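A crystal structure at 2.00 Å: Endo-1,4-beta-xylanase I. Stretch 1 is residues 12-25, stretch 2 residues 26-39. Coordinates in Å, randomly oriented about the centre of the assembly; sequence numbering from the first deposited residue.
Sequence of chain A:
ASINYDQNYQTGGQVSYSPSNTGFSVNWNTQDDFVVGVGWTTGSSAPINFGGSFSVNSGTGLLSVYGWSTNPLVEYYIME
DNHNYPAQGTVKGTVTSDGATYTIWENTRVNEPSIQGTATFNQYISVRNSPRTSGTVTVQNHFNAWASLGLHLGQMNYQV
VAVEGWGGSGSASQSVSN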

# COMPACT_ATOMS: atom_id res chain seq x y z
N GLY A 12 3.89 5.70 10.18
CA GLY A 12 3.29 6.26 11.38
C GLY A 12 3.73 5.58 12.65
O GLY A 12 4.52 4.64 12.62
N GLY A 13 3.25 6.09 13.78
CA GLY A 13 3.58 5.52 15.07
C GLY A 13 4.99 5.77 15.56
O GLY A 13 5.74 6.56 14.99
N GLN A 14 5.35 5.07 16.63
CA GLN A 14 6.66 5.22 17.24
C GLN A 14 7.71 4.29 16.61
O GLN A 14 7.69 3.09 16.84
N VAL A 15 8.57 4.86 15.77
CA VAL A 15 9.65 4.11 15.12
C VAL A 15 10.96 4.89 15.28
O VAL A 15 11.14 5.95 14.70
N SER A 16 11.84 4.36 16.13
CA SER A 16 13.13 4.96 16.41
C SER A 16 14.22 4.20 15.67
O SER A 16 14.73 3.19 16.15
N TYR A 17 14.59 4.71 14.50
CA TYR A 17 15.61 4.09 13.66
C TYR A 17 16.95 4.81 13.78
O TYR A 17 17.03 6.02 13.61
N SER A 18 18.01 4.04 14.02
CA SER A 18 19.35 4.60 14.15
C SER A 18 20.35 3.89 13.24
O SER A 18 20.92 2.86 13.62
N PRO A 19 20.56 4.41 12.02
CA PRO A 19 21.51 3.81 11.08
C PRO A 19 22.95 4.08 11.50
O PRO A 19 23.23 5.02 12.24
N SER A 20 23.87 3.24 11.03
CA SER A 20 25.27 3.40 11.36
C SER A 20 26.12 2.88 10.20
O SER A 20 25.59 2.44 9.17
N ASN A 21 27.42 2.99 10.36
CA ASN A 21 28.35 2.54 9.34
C ASN A 21 28.41 1.02 9.19
O ASN A 21 28.63 0.51 8.10
N THR A 22 28.15 0.31 10.28
CA THR A 22 28.22 -1.15 10.27
C THR A 22 26.89 -1.84 10.57
O THR A 22 26.87 -3.03 10.85
N GLY A 23 25.80 -1.08 10.56
CA GLY A 23 24.51 -1.68 10.84
C GLY A 23 23.43 -0.68 11.17
O GLY A 23 23.40 0.44 10.65
N PHE A 24 22.50 -1.11 12.01
CA PHE A 24 21.38 -0.27 12.40
C PHE A 24 20.71 -0.78 13.66
O PHE A 24 20.90 -1.93 14.08
N SER A 25 19.86 0.09 14.21
CA SER A 25 19.13 -0.19 15.42
C SER A 25 17.73 0.35 15.22
O SER A 25 17.53 1.33 14.50
N VAL A 26 16.74 -0.34 15.78
CA VAL A 26 15.35 0.09 15.70
C VAL A 26 14.55 -0.36 16.90
O VAL A 26 14.76 -1.45 17.43
N ASN A 27 13.70 0.54 17.36
CA ASN A 27 12.78 0.31 18.47
C ASN A 27 11.48 0.81 17.89
O ASN A 27 11.46 1.87 17.27
N TRP A 28 10.41 0.04 18.04
CA TRP A 28 9.14 0.47 17.47
C TRP A 28 7.95 0.10 18.33
O TRP A 28 8.04 -0.75 19.21
N ASN A 29 6.84 0.80 18.09
CA ASN A 29 5.56 0.60 18.76
C ASN A 29 4.57 1.30 17.84
O ASN A 29 4.15 2.43 18.08
N THR A 30 4.21 0.61 16.76
CA THR A 30 3.33 1.18 15.76
C THR A 30 2.31 0.23 15.15
O THR A 30 2.44 -1.00 15.24
N GLN A 31 1.27 0.81 14.56
CA GLN A 31 0.21 0.05 13.89
C GLN A 31 0.51 0.07 12.40
O GLN A 31 -0.03 -0.73 11.64
N ASP A 32 1.37 1.00 12.00
CA ASP A 32 1.73 1.18 10.60
C ASP A 32 3.05 0.55 10.16
O ASP A 32 4.04 0.56 10.89
N ASP A 33 3.05 0.09 8.91
CA ASP A 33 4.19 -0.56 8.28
C ASP A 33 5.36 0.38 8.09
O ASP A 33 5.20 1.56 7.78
N PHE A 34 6.56 -0.17 8.26
CA PHE A 34 7.80 0.55 8.10
C PHE A 34 8.86 -0.46 7.66
O PHE A 34 8.80 -1.64 8.04
N VAL A 35 9.79 -0.01 6.83
CA VAL A 35 10.88 -0.85 6.36
C VAL A 35 12.17 -0.07 6.54
O VAL A 35 12.41 0.91 5.82
N VAL A 36 13.00 -0.47 7.50
CA VAL A 36 14.27 0.22 7.74
C VAL A 36 15.42 -0.78 7.73
O VAL A 36 15.26 -1.93 8.11
N GLY A 37 16.59 -0.30 7.34
CA GLY A 37 17.76 -1.16 7.31
C GLY A 37 18.84 -0.51 6.49
O GLY A 37 18.64 0.58 5.95
N VAL A 38 19.98 -1.17 6.38
CA VAL A 38 21.11 -0.64 5.62
C VAL A 38 21.67 -1.66 4.64
O VAL A 38 21.54 -2.86 4.83
N GLY A 39 22.32 -1.17 3.59
CA GLY A 39 22.88 -2.07 2.61
C GLY A 39 23.59 -1.40 1.45
O GLY A 39 24.43 -0.52 1.66

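Strand 14-19 and strand 26-30 pair antiparallel, so their side chains alternate between two faces of the sheet. Val15, Tyr17, Val26 and Trp28 share one face, over which strand 34-39 also packs, whereas Gln14, Ser16, Asn27 and Asn29 occupy the other.

On the apolar face, Val15 adopts the t rotamer, which places CG2 over the Phe34 ring, 4.0 Å from Phe34 CD1, and 3.9 Å from Thr30 CG2. Phe34 is p (chi1 65°) and offers a ring face to this methyl. Tyr17 is t, with chi2 51°; the end of its side chain comes nearer stretch 2, and Val36 CB lies over one face of the ring, 3.7 Å from Tyr17 CD1. Val38, an m rotamer, meets the ring at its edge, Val38 CG1 lying 3.2 Å from Tyr17 OH. Val26 sits off the wells at chi1 -110°, a setting in which its methyls reach two aromatic rings: CG1 is 3.7 Å from Tyr17 CD1, and CG2 is 3.6 Å from Phe24 CE2 at that ring's edge. Phe24, p at 68°, lies with one face over Gly37, whose CA is 3.9 Å from Phe24 CD1; Val38 CG2 approaches the same CD1 at 4.1 Å. Trp28 is also p, and its indole leads away from stretch 1, leaving CB 4.2 Å from Val15 CG2.

The opposite face is polar and water-bridged. Gln14 and Asn29 are both t; water 2 donates to Gln14 OE1 (3.0 Å) and accepts from Asn29 ND2 (3.2 Å). Water 3 donates to Ser16 O (2.8 Å) and accepts a weak bond from Asn27 ND2 (3.4 Å).

At the strand end, Thr30 is t, and its OG1 donates to Gly12 O (2.8 Å) while accepting from Asp32 N (2.9 Å). A CB on Gly13 would clash with this hydroxyl.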

# COMPACT_ATOMS: atom_id res chain seq x y z
CB GLN A 14 6.54 5.00 18.76
CG GLN A 14 7.81 5.27 19.55
CD GLN A 14 7.61 5.23 21.06
OE1 GLN A 14 6.55 4.83 21.55
NE2 GLN A 14 8.62 5.65 21.80
CB VAL A 15 9.38 3.86 13.59
CG1 VAL A 15 10.57 3.12 12.96
CG2 VAL A 15 8.11 3.04 13.39
CB SER A 16 13.40 4.92 17.91
OG SER A 16 12.21 5.18 18.64
CB TYR A 17 15.12 4.10 12.20
CG TYR A 17 16.14 3.61 11.20
CD1 TYR A 17 16.81 2.40 11.39
CD2 TYR A 17 16.46 4.38 10.08
CE1 TYR A 17 17.76 1.95 10.48
CE2 TYR A 17 17.40 3.94 9.17
CZ TYR A 17 18.05 2.73 9.37
OH TYR A 17 19.00 2.31 8.48
CB SER A 18 19.83 4.52 15.60
OG SER A 18 18.92 5.14 16.48
CB PRO A 19 21.18 4.51 9.76
CG PRO A 19 20.70 5.86 10.21
CD PRO A 19 19.81 5.51 11.38
CB SER A 20 25.61 2.68 12.68
OG SER A 20 26.30 1.46 12.47
CB ASN A 21 29.75 3.15 9.56
CG ASN A 21 30.36 2.81 10.94
OD1 ASN A 21 31.59 2.73 11.06
ND2 ASN A 21 29.53 2.66 11.96
CB THR A 22 29.24 -1.66 11.30
OG1 THR A 22 28.84 -1.24 12.61
CG2 THR A 22 30.62 -1.12 10.99
CB PHE A 24 20.36 -0.15 11.27
CG PHE A 24 19.62 -1.43 10.97
CD1 PHE A 24 20.19 -2.41 10.16
CD2 PHE A 24 18.37 -1.66 11.53
CE1 PHE A 24 19.53 -3.60 9.91
CE2 PHE A 24 17.70 -2.86 11.28
CZ PHE A 24 18.28 -3.83 10.47
CB SER A 25 19.82 0.52 16.58
OG SER A 25 19.18 0.27 17.82
CB VAL A 26 14.60 -0.43 14.44
CG1 VAL A 26 14.32 0.72 13.51
CG2 VAL A 26 15.36 -1.56 13.76
CB ASN A 27 13.15 1.17 19.68
CG ASN A 27 14.26 0.56 20.51
OD1 ASN A 27 14.05 -0.42 21.22
ND2 ASN A 27 15.45 1.14 20.42
CB TRP A 28 8.97 -0.08 16.03
CG TRP A 28 8.73 -1.59 15.94
CD1 TRP A 28 7.52 -2.22 15.95
CD2 TRP A 28 9.73 -2.63 15.87
NE1 TRP A 28 7.70 -3.59 15.89
CE2 TRP A 28 9.04 -3.87 15.84
CE3 TRP A 28 11.13 -2.65 15.82
CZ2 TRP A 28 9.70 -5.10 15.78
CZ3 TRP A 28 11.78 -3.87 15.75
CH2 TRP A 28 11.06 -5.08 15.73
CB ASN A 29 5.56 1.24 20.15
CG ASN A 29 4.35 0.83 20.97
OD1 ASN A 29 3.50 0.06 20.51
ND2 ASN A 29 4.26 1.35 22.19
CB THR A 30 4.19 1.80 14.64
OG1 THR A 30 3.34 2.37 13.64
CG2 THR A 30 5.07 0.75 13.99
CB GLN A 31 -1.16 0.70 14.12
CG GLN A 31 -1.77 0.46 15.49
CD GLN A 31 -2.27 -0.96 15.67
OE1 GLN A 31 -1.67 -1.75 16.41
NE2 GLN A 31 -3.36 -1.30 14.99
CB ASP A 32 1.71 2.66 10.24
CG ASP A 32 0.41 3.34 10.59
OD1 ASP A 32 -0.67 2.82 10.22
OD2 ASP A 32 0.45 4.40 11.23
CB ASP A 33 3.76 -1.14 6.92
CG ASP A 33 4.88 -1.93 6.23
OD1 ASP A 33 5.62 -2.67 6.93
OD2 ASP A 33 5.02 -1.82 4.99
CB PHE A 34 8.22 1.21 9.42
CG PHE A 34 8.54 0.22 10.51
CD1 PHE A 34 7.55 -0.30 11.31
CD2 PHE A 34 9.85 -0.19 10.73
CE1 PHE A 34 7.85 -1.23 12.32
CE2 PHE A 34 10.16 -1.12 11.72
CZ PHE A 34 9.16 -1.64 12.52
CB VAL A 35 10.73 -1.19 4.85
CG1 VAL A 35 11.79 -2.22 4.44
CG2 VAL A 35 9.34 -1.69 4.53
CB VAL A 36 14.31 0.93 9.10
CG1 VAL A 36 13.27 2.03 9.17
CG2 VAL A 36 14.14 -0.07 10.23
CB VAL A 38 22.24 -0.12 6.56
CG1 VAL A 38 21.69 0.95 7.50
CG2 VAL A 38 22.86 -1.26 7.34
O HOH W 1 5.71 3.11 10.74
O HOH W 2 6.36 3.01 23.87
O HOH W 3 16.66 3.41 18.13